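Local coordinates for protein aspartate aminotransferase (Leishmania major, PDB 4H51) that probably catalyses the pyridoxal phosphate-dependent transfer of an amino group between L-aspartate and 2-oxoglutarate, working as a homodimer, at residues Q90-I93 with D94-K98; L175-E178 with G179-D183; S217-A221 with K222-V226; A288-K291 with S292-S296. All coordinates share one frame; numbering follows the deposited sequence.

Contact 1 (Q90-I93 with D94-K98)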
ATOM      1  N   GLN B  90       7.823  -5.694 -12.962  1.00 13.58           N
ATOM      2  CA  GLN B  90       7.859  -5.080 -14.300  1.00 13.78           C
ATOM      3  C   GLN B  90       6.979  -5.782 -15.352  1.00 14.09           C
ATOM      4  O   GLN B  90       6.350  -5.091 -16.139  1.00 13.95           O
ATOM      5  CB  GLN B  90       9.293  -4.926 -14.834  1.00 14.51           C
ATOM      6  CG  GLN B  90       9.453  -3.823 -15.888  1.00 14.87           C
ATOM      7  CD  GLN B  90       8.952  -2.467 -15.446  1.00 14.69           C
ATOM      8  OE1 GLN B  90       9.275  -2.007 -14.356  1.00 16.76           O
ATOM      9  NE2 GLN B  90       8.162  -1.820 -16.279  1.00 14.44           N
ATOM     10  N   PRO B  91       6.927  -7.136 -15.353  1.00 13.97           N
ATOM     11  CA  PRO B  91       6.073  -7.781 -16.340  1.00 14.13           C
ATOM     12  C   PRO B  91       4.586  -7.400 -16.167  1.00 13.32           C
ATOM     13  O   PRO B  91       3.856  -7.141 -17.172  1.00 13.48           O
ATOM     14  CB  PRO B  91       6.349  -9.278 -16.127  1.00 14.35           C
ATOM     15  CG  PRO B  91       7.761  -9.321 -15.644  1.00 14.80           C
ATOM     16  CD  PRO B  91       7.862  -8.107 -14.735  1.00 14.45           C
ATOM     17  N   PHE B  92       4.138  -7.317 -14.921  1.00 12.17           N
ATOM     18  CA  PHE B  92       2.786  -6.846 -14.651  1.00 11.74           C
ATOM     19  C   PHE B  92       2.627  -5.435 -15.202  1.00 11.54           C
ATOM     20  O   PHE B  92       1.681  -5.130 -15.945  1.00 11.20           O
ATOM     21  CB  PHE B  92       2.487  -6.824 -13.145  1.00 11.76           C
ATOM     22  CG  PHE B  92       1.284  -6.000 -12.789  1.00 11.51           C
ATOM     23  CD1 PHE B  92       0.030  -6.410 -13.200  1.00 11.61           C
ATOM     24  CD2 PHE B  92       1.400  -4.838 -12.088  1.00 11.57           C
ATOM     25  CE1 PHE B  92      -1.076  -5.648 -12.923  1.00 11.56           C
ATOM     26  CE2 PHE B  92       0.290  -4.064 -11.788  1.00 11.71           C
ATOM     27  CZ  PHE B  92      -0.951  -4.482 -12.201  1.00 11.44           C
ATOM     28  N   ILE B  93       3.548  -4.564 -14.844  1.00 11.87           N
ATOM     29  CA  ILE B  93       3.415  -3.155 -15.235  1.00 11.93           C
ATOM     30  C   ILE B  93       3.299  -3.008 -16.763  1.00 12.73           C
ATOM     31  O   ILE B  93       2.414  -2.295 -17.252  1.00 12.47           O
ATOM     32  CB  ILE B  93       4.601  -2.309 -14.736  1.00 12.15           C
ATOM     33  CG1 ILE B  93       4.655  -2.248 -13.184  1.00 11.68           C
ATOM     34  CG2 ILE B  93       4.564  -0.889 -15.360  1.00 12.22           C
ATOM     35  CD1 ILE B  93       6.038  -1.875 -12.688  1.00 11.92           C
ATOM     36  N   ASP B  94       4.200  -3.663 -17.476  1.00 13.51           N
ATOM     37  CA  ASP B  94       4.243  -3.606 -18.958  1.00 14.46           C
ATOM     38  C   ASP B  94       2.965  -4.110 -19.590  1.00 14.49           C
ATOM     39  O   ASP B  94       2.395  -3.441 -20.481  1.00 15.06           O
ATOM     40  CB  ASP B  94       5.442  -4.365 -19.512  1.00 15.51           C
ATOM     41  CG  ASP B  94       6.769  -3.710 -19.125  1.00 16.46           C
ATOM     42  OD1 ASP B  94       6.773  -2.597 -18.595  1.00 17.05           O
ATOM     43  OD2 ASP B  94       7.817  -4.338 -19.319  1.00 17.54           O
ATOM     44  N   GLU B  95       2.485  -5.262 -19.131  1.00 14.32           N
ATOM     45  CA  GLU B  95       1.235  -5.812 -19.664  1.00 13.99           C
ATOM     46  C   GLU B  95       0.033  -4.956 -19.302  1.00 13.71           C
ATOM     47  O   GLU B  95      -0.911  -4.801 -20.133  1.00 13.16           O
ATOM     48  CB  GLU B  95       0.990  -7.254 -19.203  1.00 14.59           C
ATOM     49  CG  GLU B  95       1.950  -8.317 -19.711  1.00 15.73           C
ATOM     50  CD  GLU B  95       1.903  -8.575 -21.208  1.00 17.59           C
ATOM     51  OE1 GLU B  95       0.964  -8.134 -21.902  1.00 18.75           O
ATOM     52  OE2 GLU B  95       2.823  -9.278 -21.660  1.00 20.16           O
ATOM     53  N   ALA B  96       0.035  -4.394 -18.087  1.00 12.90           N
ATOM     54  CA  ALA B  96      -1.078  -3.617 -17.610  1.00 12.72           C
ATOM     55  C   ALA B  96      -1.215  -2.351 -18.452  1.00 13.36           C
ATOM     56  O   ALA B  96      -2.305  -2.015 -18.881  1.00 13.91           O
ATOM     57  CB  ALA B  96      -0.905  -3.263 -16.115  1.00 12.93           C
ATOM     58  N   VAL B  97      -0.120  -1.661 -18.739  1.00 14.29           N
ATOM     59  CA  VAL B  97      -0.250  -0.398 -19.476  1.00 15.47           C
ATOM     60  C   VAL B  97      -0.654  -0.673 -20.932  1.00 17.19           C
ATOM     61  O   VAL B  97      -1.337   0.170 -21.556  1.00 18.51           O
ATOM     62  CB  VAL B  97       0.999   0.546 -19.387  1.00 15.19           C
ATOM     63  CG1 VAL B  97       1.284   0.943 -17.913  1.00 14.79           C
ATOM     64  CG2 VAL B  97       2.191  -0.042 -20.074  1.00 15.44           C
ATOM     65  N   LYS B  98      -0.260  -1.835 -21.449  1.00 17.93           N
ATOM     66  CA  LYS B  98      -0.674  -2.273 -22.781  1.00 20.09           C
ATOM     67  C   LYS B  98      -2.171  -2.356 -22.937  1.00 19.11           C
ATOM     68  O   LYS B  98      -2.690  -2.048 -24.003  1.00 18.61           O
ATOM     69  CB  LYS B  98      -0.137  -3.661 -23.125  1.00 23.19           C
ATOM     70  CG  LYS B  98       1.166  -3.646 -23.871  1.00 26.29           C
ATOM     71  CD  LYS B  98       1.655  -5.021 -24.297  1.00 28.37           C
ATOM     72  CE  LYS B  98       3.179  -5.034 -24.209  1.00 31.01           C
ATOM     73  NZ  LYS B  98       3.864  -6.198 -24.851  1.00 33.92           N
TER
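Gln90 O accepts from Asp94 N, and the same i to i+4 step recurs at Pro91 O with Glu95 N, Phe92 O with Ala96 N and Ile93 O with Val97 N, so that 90-93 and 94-98 form successive turns at the start of the helix 90-101. Ala96 N lies 2.8 Å from Phe92 O. Val97 N lies 3.0 Å from Ile93 O. One side-chain bond reinforces the first turn: Gln90 NE2 donates to Asp94 OD1 at 2.8 Å. Asp94 OD1 lies almost in the amide plane of Gln90, whereas the amide nitrogen comes in from above the carboxylate plane, and the two flat groups are turned 52° apart. A bend at chi2 (54°) curls the glutamine forward, carrying its amide over to the carboxylate one turn on. On another side of the helix the Phe92 ring swings away from the backbone N (chi1 164°) and lays one face against Ala96, whose CB sits 4.3 Å from the ring centroid in a CH-pi contact, displaced toward the rim beside CE1. The apolar side of the helix faces the mixed central sheet of the class I aminotransferase fold: Phe92 and Ala96 rest on Thr276, Ile93 and Val97 on Ala112. Phe92 also meets the Phe263 ring and packs against Ala310 and Ala313 of the helix 307-318, while Ala96 O receives a hydrogen bond from Gln261 NE2.

Contact 2 (L175-E178 with G179-D183)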
ATOM      1  N   LEU B 175     -25.125  14.512 -19.207  1.00 20.53           N
ATOM      2  CA  LEU B 175     -24.011  15.430 -19.033  1.00 20.70           C
ATOM      3  C   LEU B 175     -24.408  16.866 -19.341  1.00 19.62           C
ATOM      4  O   LEU B 175     -24.916  17.153 -20.399  1.00 20.05           O
ATOM      5  CB  LEU B 175     -22.826  15.039 -19.941  1.00 21.67           C
ATOM      6  CG  LEU B 175     -21.650  14.425 -19.246  1.00 23.11           C
ATOM      7  CD1 LEU B 175     -22.164  13.226 -18.465  1.00 24.02           C
ATOM      8  CD2 LEU B 175     -20.549  14.043 -20.253  1.00 22.75           C
ATOM      9  N   ASN B 176     -24.154  17.763 -18.418  1.00 18.65           N
ATOM     10  CA  ASN B 176     -24.164  19.187 -18.721  1.00 18.12           C
ATOM     11  C   ASN B 176     -22.870  19.539 -19.440  1.00 17.12           C
ATOM     12  O   ASN B 176     -21.910  20.056 -18.840  1.00 16.39           O
ATOM     13  CB  ASN B 176     -24.274  20.004 -17.434  1.00 18.05           C
ATOM     14  CG  ASN B 176     -24.305  21.513 -17.684  1.00 19.06           C
ATOM     15  OD1 ASN B 176     -24.233  21.997 -18.815  1.00 18.35           O
ATOM     16  ND2 ASN B 176     -24.433  22.262 -16.604  1.00 19.00           N
ATOM     17  N   PHE B 177     -22.834  19.257 -20.736  1.00 17.32           N
ATOM     18  CA  PHE B 177     -21.593  19.373 -21.466  1.00 17.44           C
ATOM     19  C   PHE B 177     -21.195  20.817 -21.682  1.00 17.69           C
ATOM     20  O   PHE B 177     -19.989  21.157 -21.641  1.00 17.25           O
ATOM     21  CB  PHE B 177     -21.636  18.638 -22.789  1.00 18.09           C
ATOM     22  CG  PHE B 177     -20.290  18.520 -23.432  1.00 18.55           C
ATOM     23  CD1 PHE B 177     -19.233  17.884 -22.759  1.00 18.53           C
ATOM     24  CD2 PHE B 177     -20.065  19.049 -24.688  1.00 20.15           C
ATOM     25  CE1 PHE B 177     -17.990  17.781 -23.367  1.00 19.41           C
ATOM     26  CE2 PHE B 177     -18.817  18.941 -25.290  1.00 19.78           C
ATOM     27  CZ  PHE B 177     -17.791  18.305 -24.638  1.00 19.32           C
ATOM     28  N   GLU B 178     -22.182  21.697 -21.857  1.00 18.21           N
ATOM     29  CA  GLU B 178     -21.861  23.129 -22.012  1.00 19.40           C
ATOM     30  C   GLU B 178     -21.219  23.704 -20.731  1.00 17.93           C
ATOM     31  O   GLU B 178     -20.279  24.472 -20.807  1.00 17.39           O
ATOM     32  CB  GLU B 178     -23.099  23.945 -22.459  1.00 21.89           C
ATOM     33  CG  GLU B 178     -23.590  23.563 -23.875  1.00 24.87           C
ATOM     34  CD  GLU B 178     -22.528  23.711 -24.977  1.00 27.37           C
ATOM     35  OE1 GLU B 178     -21.864  24.763 -25.055  1.00 30.30           O
ATOM     36  OE2 GLU B 178     -22.318  22.764 -25.767  1.00 30.68           O
ATOM     37  N   GLY B 179     -21.692  23.269 -19.574  1.00 17.16           N
ATOM     38  CA  GLY B 179     -21.170  23.713 -18.314  1.00 16.78           C
ATOM     39  C   GLY B 179     -19.764  23.173 -18.097  1.00 16.07           C
ATOM     40  O   GLY B 179     -18.887  23.894 -17.589  1.00 16.57           O
ATOM     41  N   MET B 180     -19.555  21.937 -18.510  1.00 15.23           N
ATOM     42  CA  MET B 180     -18.247  21.303 -18.400  1.00 14.77           C
ATOM     43  C   MET B 180     -17.215  22.068 -19.198  1.00 14.93           C
ATOM     44  O   MET B 180     -16.158  22.409 -18.686  1.00 14.15           O
ATOM     45  CB  MET B 180     -18.283  19.848 -18.852  1.00 14.43           C
ATOM     46  CG  MET B 180     -16.939  19.145 -18.678  1.00 14.48           C
ATOM     47  SD  MET B 180     -17.094  17.382 -19.060  1.00 14.13           S
ATOM     48  CE  MET B 180     -15.474  16.742 -18.622  1.00 14.66           C
ATOM     49  N   LYS B 181     -17.551  22.356 -20.452  1.00 16.20           N
ATOM     50  CA  LYS B 181     -16.648  23.128 -21.299  1.00 17.33           C
ATOM     51  C   LYS B 181     -16.380  24.506 -20.693  1.00 17.32           C
ATOM     52  O   LYS B 181     -15.241  24.977 -20.705  1.00 17.09           O
ATOM     53  CB  LYS B 181     -17.208  23.259 -22.701  1.00 18.05           C
ATOM     54  CG  LYS B 181     -17.186  21.938 -23.471  1.00 19.08           C
ATOM     55  CD  LYS B 181     -17.572  22.057 -24.952  1.00 21.38           C
ATOM     56  CE  LYS B 181     -19.034  22.404 -25.165  1.00 22.80           C
ATOM     57  NZ  LYS B 181     -19.328  22.654 -26.617  1.00 25.55           N
ATOM     58  N   LYS B 182     -17.439  25.157 -20.209  1.00 18.04           N
ATOM     59  CA  LYS B 182     -17.314  26.459 -19.584  1.00 19.20           C
ATOM     60  C   LYS B 182     -16.309  26.393 -18.426  1.00 17.78           C
ATOM     61  O   LYS B 182     -15.453  27.236 -18.327  1.00 17.24           O
ATOM     62  CB  LYS B 182     -18.679  26.909 -19.090  1.00 21.36           C
ATOM     63  CG  LYS B 182     -18.728  28.281 -18.435  1.00 24.86           C
ATOM     64  CD  LYS B 182     -20.176  28.791 -18.442  1.00 27.82           C
ATOM     65  CE  LYS B 182     -20.515  29.619 -17.218  1.00 31.22           C
ATOM     66  NZ  LYS B 182     -19.671  30.846 -17.176  1.00 33.81           N
ATOM     67  N   ASP B 183     -16.439  25.401 -17.554  1.00 16.83           N
ATOM     68  CA  ASP B 183     -15.533  25.315 -16.411  1.00 16.56           C
ATOM     69  C   ASP B 183     -14.061  24.984 -16.797  1.00 15.68           C
ATOM     70  O   ASP B 183     -13.103  25.485 -16.172  1.00 15.81           O
ATOM     71  CB  ASP B 183     -16.090  24.306 -15.395  1.00 17.33           C
ATOM     72  CG  ASP B 183     -17.320  24.823 -14.646  1.00 18.87           C
ATOM     73  OD1 ASP B 183     -17.710  26.033 -14.793  1.00 22.23           O
ATOM     74  OD2 ASP B 183     -17.975  23.986 -13.967  1.00 16.91           O
TER
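Lys181 serves two neighbours of different character in the preceding turn: its CG lies over a face of Phe177, and its ammonium group reaches Glu178. CG stands 4.0 Å from the ring centroid, offset toward the rim, in a CH-pi contact, and CD comes to the rim itself, 3.4 Å from Phe177 CE2. A bend at chi3 (-69°) then turns the end of the lysine toward the acid, alongside which it runs. Lys181 NZ meets Glu178 OE2 on its syn side at 3.1 Å, somewhat out of the carboxylate plane; the ammonium group has a second salt-bridge partner in Glu214 of the helix 209-221. Asn176 is the N-cap of the helix 177-186, which follows the short edge strand 174-175. With CG anti to the backbone nitrogen (chi1 -179°), its OD1 accepts from Gly179 N at 2.9 Å. The donor lies well above the amide carbonyl plane, 59° out of it. Asn176 O takes the next amide, Met180 N, at 3.0 Å. The sulfur of Met180 stands obliquely to the Phe177 ring in a Met-aromatic contact, 5.4 Å from its centroid, and the same methionine packs on Tyr165 and Tyr167 of the strand 162-169.

Contact 3 (S217-A221 with K222-V226)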
ATOM      1  N   SER B 217      -9.424  18.773 -27.095  1.00 14.79           N
ATOM      2  CA  SER B 217      -9.056  20.060 -27.678  1.00 15.74           C
ATOM      3  C   SER B 217      -8.937  21.180 -26.631  1.00 15.58           C
ATOM      4  O   SER B 217      -8.030  22.007 -26.695  1.00 16.33           O
ATOM      5  CB  SER B 217     -10.091  20.492 -28.717  1.00 16.29           C
ATOM      6  OG  SER B 217     -10.082  19.595 -29.779  1.00 16.70           O
ATOM      7  N   LEU B 218      -9.863  21.201 -25.695  1.00 15.34           N
ATOM      8  CA  LEU B 218      -9.859  22.203 -24.624  1.00 15.45           C
ATOM      9  C   LEU B 218      -8.697  21.994 -23.658  1.00 14.82           C
ATOM     10  O   LEU B 218      -8.071  22.977 -23.203  1.00 15.00           O
ATOM     11  CB  LEU B 218     -11.166  22.129 -23.838  1.00 15.89           C
ATOM     12  CG  LEU B 218     -12.409  22.525 -24.612  1.00 16.83           C
ATOM     13  CD1 LEU B 218     -13.589  22.482 -23.670  1.00 17.18           C
ATOM     14  CD2 LEU B 218     -12.261  23.924 -25.206  1.00 18.31           C
ATOM     15  N   MET B 219      -8.389  20.738 -23.328  1.00 13.91           N
ATOM     16  CA  MET B 219      -7.254  20.468 -22.424  1.00 13.92           C
ATOM     17  C   MET B 219      -5.923  20.885 -23.051  1.00 14.44           C
ATOM     18  O   MET B 219      -5.009  21.353 -22.352  1.00 15.41           O
ATOM     19  CB  MET B 219      -7.173  18.968 -22.024  1.00 13.24           C
ATOM     20  CG  MET B 219      -8.429  18.474 -21.287  1.00 12.83           C
ATOM     21  SD  MET B 219      -8.469  19.204 -19.645  1.00 12.19           S
ATOM     22  CE  MET B 219     -10.164  18.840 -19.166  1.00 11.91           C
ATOM     23  N   LEU B 220      -5.808  20.724 -24.372  1.00 14.70           N
ATOM     24  CA  LEU B 220      -4.603  21.118 -25.066  1.00 15.39           C
ATOM     25  C   LEU B 220      -4.539  22.641 -25.146  1.00 15.72           C
ATOM     26  O   LEU B 220      -3.512  23.211 -24.861  1.00 16.21           O
ATOM     27  CB  LEU B 220      -4.532  20.507 -26.476  1.00 15.78           C
ATOM     28  CG  LEU B 220      -4.195  19.031 -26.553  1.00 15.49           C
ATOM     29  CD1 LEU B 220      -4.823  18.366 -27.793  1.00 15.94           C
ATOM     30  CD2 LEU B 220      -2.668  18.795 -26.495  1.00 15.79           C
ATOM     31  N   ALA B 221      -5.644  23.298 -25.466  1.00 15.88           N
ATOM     32  CA  ALA B 221      -5.676  24.757 -25.624  1.00 16.61           C
ATOM     33  C   ALA B 221      -5.317  25.483 -24.341  1.00 16.47           C
ATOM     34  O   ALA B 221      -4.645  26.516 -24.370  1.00 16.75           O
ATOM     35  CB  ALA B 221      -7.055  25.213 -26.111  1.00 16.86           C
ATOM     36  N   LYS B 222      -5.765  24.913 -23.230  1.00 15.53           N
ATOM     37  CA  LYS B 222      -5.595  25.494 -21.904  1.00 15.71           C
ATOM     38  C   LYS B 222      -4.320  24.992 -21.219  1.00 15.88           C
ATOM     39  O   LYS B 222      -3.987  25.467 -20.134  1.00 15.50           O
ATOM     40  CB  LYS B 222      -6.825  25.195 -21.033  1.00 15.05           C
ATOM     41  CG  LYS B 222      -8.107  25.916 -21.470  1.00 15.12           C
ATOM     42  CD  LYS B 222      -8.062  27.403 -21.153  1.00 15.63           C
ATOM     43  CE  LYS B 222      -8.161  27.605 -19.651  1.00 15.54           C
ATOM     44  NZ  LYS B 222      -7.948  29.059 -19.311  1.00 16.02           N
ATOM     45  N   HIS B 223      -3.608  24.051 -21.856  1.00 16.16           N
ATOM     46  CA  HIS B 223      -2.391  23.456 -21.293  1.00 16.41           C
ATOM     47  C   HIS B 223      -2.641  22.870 -19.933  1.00 15.09           C
ATOM     48  O   HIS B 223      -1.784  22.911 -19.031  1.00 14.71           O
ATOM     49  CB  HIS B 223      -1.278  24.484 -21.241  1.00 18.53           C
ATOM     50  CG  HIS B 223      -1.189  25.343 -22.496  1.00 20.93           C
ATOM     51  ND1 HIS B 223      -0.554  24.935 -23.610  1.00 22.23           N
ATOM     52  CD2 HIS B 223      -1.745  26.581 -22.788  1.00 23.09           C
ATOM     53  CE1 HIS B 223      -0.637  25.885 -24.555  1.00 23.76           C
ATOM     54  NE2 HIS B 223      -1.387  26.896 -24.069  1.00 24.60           N
ATOM     55  N   HIS B 224      -3.821  22.284 -19.768  1.00 13.82           N
ATOM     56  CA  HIS B 224      -4.142  21.576 -18.530  1.00 12.90           C
ATOM     57  C   HIS B 224      -3.451  20.252 -18.430  1.00 12.50           C
ATOM     58  O   HIS B 224      -3.178  19.578 -19.437  1.00 12.80           O
ATOM     59  CB  HIS B 224      -5.650  21.357 -18.417  1.00 12.38           C
ATOM     60  CG  HIS B 224      -6.470  22.625 -18.271  1.00 12.48           C
ATOM     61  ND1 HIS B 224      -6.100  23.627 -17.478  1.00 12.57           N
ATOM     62  CD2 HIS B 224      -7.757  22.948 -18.757  1.00 12.30           C
ATOM     63  CE1 HIS B 224      -7.070  24.582 -17.481  1.00 12.93           C
ATOM     64  NE2 HIS B 224      -8.093  24.146 -18.261  1.00 12.52           N
ATOM     65  N   GLN B 225      -3.180  19.836 -17.201  1.00 12.44           N
ATOM     66  CA  GLN B 225      -2.771  18.448 -16.947  1.00 11.47           C
ATOM     67  C   GLN B 225      -3.990  17.564 -16.845  1.00 10.88           C
ATOM     68  O   GLN B 225      -4.908  17.806 -16.007  1.00 10.08           O
ATOM     69  CB  GLN B 225      -1.983  18.331 -15.650  1.00 11.90           C
ATOM     70  CG  GLN B 225      -1.574  16.899 -15.280  1.00 11.41           C
ATOM     71  CD  GLN B 225      -0.517  16.324 -16.199  1.00 11.90           C
ATOM     72  OE1 GLN B 225       0.511  16.978 -16.484  1.00 13.18           O
ATOM     73  NE2 GLN B 225      -0.763  15.104 -16.715  1.00 11.89           N
ATOM     74  N   VAL B 226      -3.985  16.506 -17.640  1.00 10.27           N
ATOM     75  CA  VAL B 226      -5.039  15.459 -17.523  1.00  9.99           C
ATOM     76  C   VAL B 226      -4.565  14.304 -16.639  1.00  9.61           C
ATOM     77  O   VAL B 226      -3.508  13.705 -16.879  1.00  9.91           O
ATOM     78  CB  VAL B 226      -5.467  14.935 -18.916  1.00  9.68           C
ATOM     79  CG1 VAL B 226      -6.408  13.757 -18.809  1.00  9.42           C
ATOM     80  CG2 VAL B 226      -6.117  16.050 -19.765  1.00 10.02           C
TER
HETATM   81  O   HOH W   1      -2.474  19.876 -21.963  1.00 16.99           O
HETATM   82  O   HOH W   2      -0.672  22.492 -25.562  1.00 37.22           O
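Met219 O is gripped by two groups: His224 N donates to it at 3.0 Å, in the carbonyl plane, and a water donates from the same distance. That water also donates to His224 O at 2.6 Å, so it bridges the end of the helix 209-221 and the chain leading into the strand 225-230. The turn is a Schellman motif, with His223 at positive phi (55°), and it closes the helix-to-strand half of a beta-alpha-beta unit that began with the strand 192-196. His223 N reaches back to Leu220 O at 3.1 Å, from far above that carbonyl plane. The same carbonyl oxygen lies over one face of the His223 ring, toward its rim, and a second water donates to Leu220 O and accepts, weakly, from His223 ND1. The His224 imidazole is fixed through both nitrogens, ND1 with Ser191 N and NE2 with Ile184 O, while Lys222 NZ leads away to Asp189 and to the carbonyls of Ala187 and Leu185. Met219, bent at chi2 (-71°), crosses both His224 and Val226 at about a right angle. Its sulfur approaches the edge of the His224 ring, 3.9 Å from CD2, and its CG touches Val226 CG2 at 3.7 Å.

Contact 4 (A288-K291 with S292-S296)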
ATOM      1  N   ALA B 288      13.352   9.098 -16.783  1.00 21.01           N
ATOM      2  CA  ALA B 288      14.134   8.555 -15.669  1.00 20.33           C
ATOM      3  C   ALA B 288      13.944   9.427 -14.443  1.00 19.08           C
ATOM      4  O   ALA B 288      13.801   8.908 -13.347  1.00 18.76           O
ATOM      5  CB  ALA B 288      15.634   8.396 -16.013  1.00 20.24           C
ATOM      6  N   ASP B 289      13.927  10.736 -14.650  1.00 18.55           N
ATOM      7  CA  ASP B 289      13.771  11.700 -13.557  1.00 18.41           C
ATOM      8  C   ASP B 289      12.390  11.526 -12.886  1.00 16.67           C
ATOM      9  O   ASP B 289      12.260  11.528 -11.664  1.00 16.48           O
ATOM     10  CB  ASP B 289      13.891  13.132 -14.077  1.00 18.76           C
ATOM     11  CG  ASP B 289      15.320  13.556 -14.378  1.00 20.50           C
ATOM     12  OD1 ASP B 289      16.260  12.744 -14.166  1.00 20.50           O
ATOM     13  OD2 ASP B 289      15.460  14.720 -14.837  1.00 20.13           O
ATOM     14  N   VAL B 290      11.347  11.415 -13.695  1.00 15.78           N
ATOM     15  CA  VAL B 290       9.988  11.193 -13.156  1.00 14.53           C
ATOM     16  C   VAL B 290       9.931   9.886 -12.365  1.00 14.48           C
ATOM     17  O   VAL B 290       9.387   9.845 -11.251  1.00 14.21           O
ATOM     18  CB  VAL B 290       8.905  11.216 -14.268  1.00 13.99           C
ATOM     19  CG1 VAL B 290       7.518  10.821 -13.705  1.00 13.17           C
ATOM     20  CG2 VAL B 290       8.801  12.595 -14.875  1.00 13.69           C
ATOM     21  N   LYS B 291      10.502   8.808 -12.922  1.00 15.24           N
ATOM     22  CA  LYS B 291      10.522   7.515 -12.249  1.00 15.98           C
ATOM     23  C   LYS B 291      11.213   7.620 -10.869  1.00 15.10           C
ATOM     24  O   LYS B 291      10.760   7.034  -9.880  1.00 13.88           O
ATOM     25  CB  LYS B 291      11.245   6.477 -13.107  1.00 18.36           C
ATOM     26  CG  LYS B 291      11.471   5.128 -12.425  1.00 20.94           C
ATOM     27  CD  LYS B 291      10.213   4.280 -12.364  1.00 24.10           C
ATOM     28  CE  LYS B 291      10.545   2.817 -12.722  1.00 26.32           C
ATOM     29  NZ  LYS B 291      11.834   2.468 -12.043  1.00 30.72           N
ATOM     30  N   SER B 292      12.273   8.417 -10.821  1.00 14.92           N
ATOM     31  CA  SER B 292      13.046   8.588  -9.573  1.00 14.86           C
ATOM     32  C   SER B 292      12.188   9.270  -8.502  1.00 13.88           C
ATOM     33  O   SER B 292      12.251   8.957  -7.296  1.00 13.68           O
ATOM     34  CB  SER B 292      14.336   9.404  -9.844  1.00 15.64           C
ATOM     35  OG  SER B 292      14.059  10.814  -9.904  1.00 16.00           O
ATOM     36  N   VAL B 293      11.322  10.153  -8.931  1.00 13.35           N
ATOM     37  CA  VAL B 293      10.377  10.769  -7.999  1.00 12.78           C
ATOM     38  C   VAL B 293       9.305   9.772  -7.556  1.00 12.24           C
ATOM     39  O   VAL B 293       8.982   9.684  -6.390  1.00 11.24           O
ATOM     40  CB  VAL B 293       9.735  12.036  -8.615  1.00 12.77           C
ATOM     41  CG1 VAL B 293       8.712  12.643  -7.670  1.00 12.08           C
ATOM     42  CG2 VAL B 293      10.815  13.085  -8.992  1.00 13.79           C
ATOM     43  N   MET B 294       8.716   9.060  -8.517  1.00 11.95           N
ATOM     44  CA  MET B 294       7.702   8.057  -8.195  1.00 11.48           C
ATOM     45  C   MET B 294       8.261   7.054  -7.150  1.00 11.72           C
ATOM     46  O   MET B 294       7.613   6.812  -6.126  1.00 10.76           O
ATOM     47  CB  MET B 294       7.279   7.304  -9.446  1.00 11.54           C
ATOM     48  CG  MET B 294       6.489   8.110 -10.493  1.00 11.58           C
ATOM     49  SD  MET B 294       6.124   7.031 -11.892  1.00 11.99           S
ATOM     50  CE  MET B 294       4.989   8.013 -12.900  1.00 11.73           C
ATOM     51  N   ASP B 295       9.443   6.489  -7.408  1.00 12.09           N
ATOM     52  CA  ASP B 295      10.116   5.575  -6.482  1.00 12.91           C
ATOM     53  C   ASP B 295      10.409   6.215  -5.110  1.00 13.31           C
ATOM     54  O   ASP B 295      10.240   5.577  -4.070  1.00 13.02           O
ATOM     55  CB  ASP B 295      11.388   5.018  -7.109  1.00 14.00           C
ATOM     56  CG  ASP B 295      11.107   3.964  -8.197  1.00 14.97           C
ATOM     57  OD1 ASP B 295       9.945   3.511  -8.414  1.00 13.77           O
ATOM     58  OD2 ASP B 295      12.092   3.520  -8.782  1.00 17.32           O
ATOM     59  N   SER B 296      10.821   7.477  -5.098  1.00 13.83           N
ATOM     60  CA  SER B 296      11.100   8.131  -3.842  1.00 14.74           C
ATOM     61  C   SER B 296       9.818   8.206  -3.025  1.00 13.55           C
ATOM     62  O   SER B 296       9.875   7.982  -1.823  1.00 13.86           O
ATOM     63  CB  SER B 296      11.780   9.518  -3.964  1.00 15.76           C
ATOM     64  OG  SER B 296      10.903  10.449  -4.605  1.00 17.98           O
TER
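Ser292 holds OG between its own backbone nitrogen and carbonyl carbon (chi1 80°), which turns the hydroxyl back to Asp289 O, whereas Lys291 starts with CG beside its carbonyl carbon (chi1 173°) and then bends at each later torsion, bringing NZ round to Asp295. Ser292 OG donates to Asp289 O at 2.6 Å, the donor tilted modestly from the carbonyl plane. The same oxygen also accepts Val293 N at 3.2 Å, so two donors share one backbone carbonyl, one from a side chain and one from the helical pattern. Val293 N to Asp289 O belongs to the i to i-4 set of the alpha-helix 287-299; the serine hydroxyl adds an i to i-3 bond to the same carbonyl. The next two amides are well aligned: Met294 N meets Val290 O and Asp295 N meets Lys291 O, each at 2.9 Å. Lys291 NZ lies 3.4 Å from Asp295 OD2, a long salt bridge whose hydrogen bond is weak, and the two side chains pass at a slant. Asp295 OD1 is held in addition by Ser87 OG. On the buried side, Met294 runs extended beyond CG until its CE reaches Val290 CG1 at 3.9 Å, and both residues pack on Leu128 of the helix 117-129, with Val111 and Val113 of the strand 110-116 close by. Ser292 OG is also hydrogen-bonded to Gln27 N of the second subunit, whose Trp21 and Gln25 pack on Val290 and Val293.

Contacts 2 and 3 are neighbours, their centres about 15 Å apart, and they meet where Lys181 CG packs on Leu218 CD1 at 3.6 Å. Contacts 1 and 4 lie about 17 Å apart between centres, with nearest atoms about 5 Å apart; both pack on the strand 110-116. Contacts 1 and 2 are about 35 Å apart, centre to centre. Contacts 3 and 4 both touch the second subunit, through Trp21 among other residues. The cofactor is carried by Lys265, modified with pyridoxal phosphate; contact 1 approaches that part of the chain through Phe263, which Phe92 and Ala96 touch.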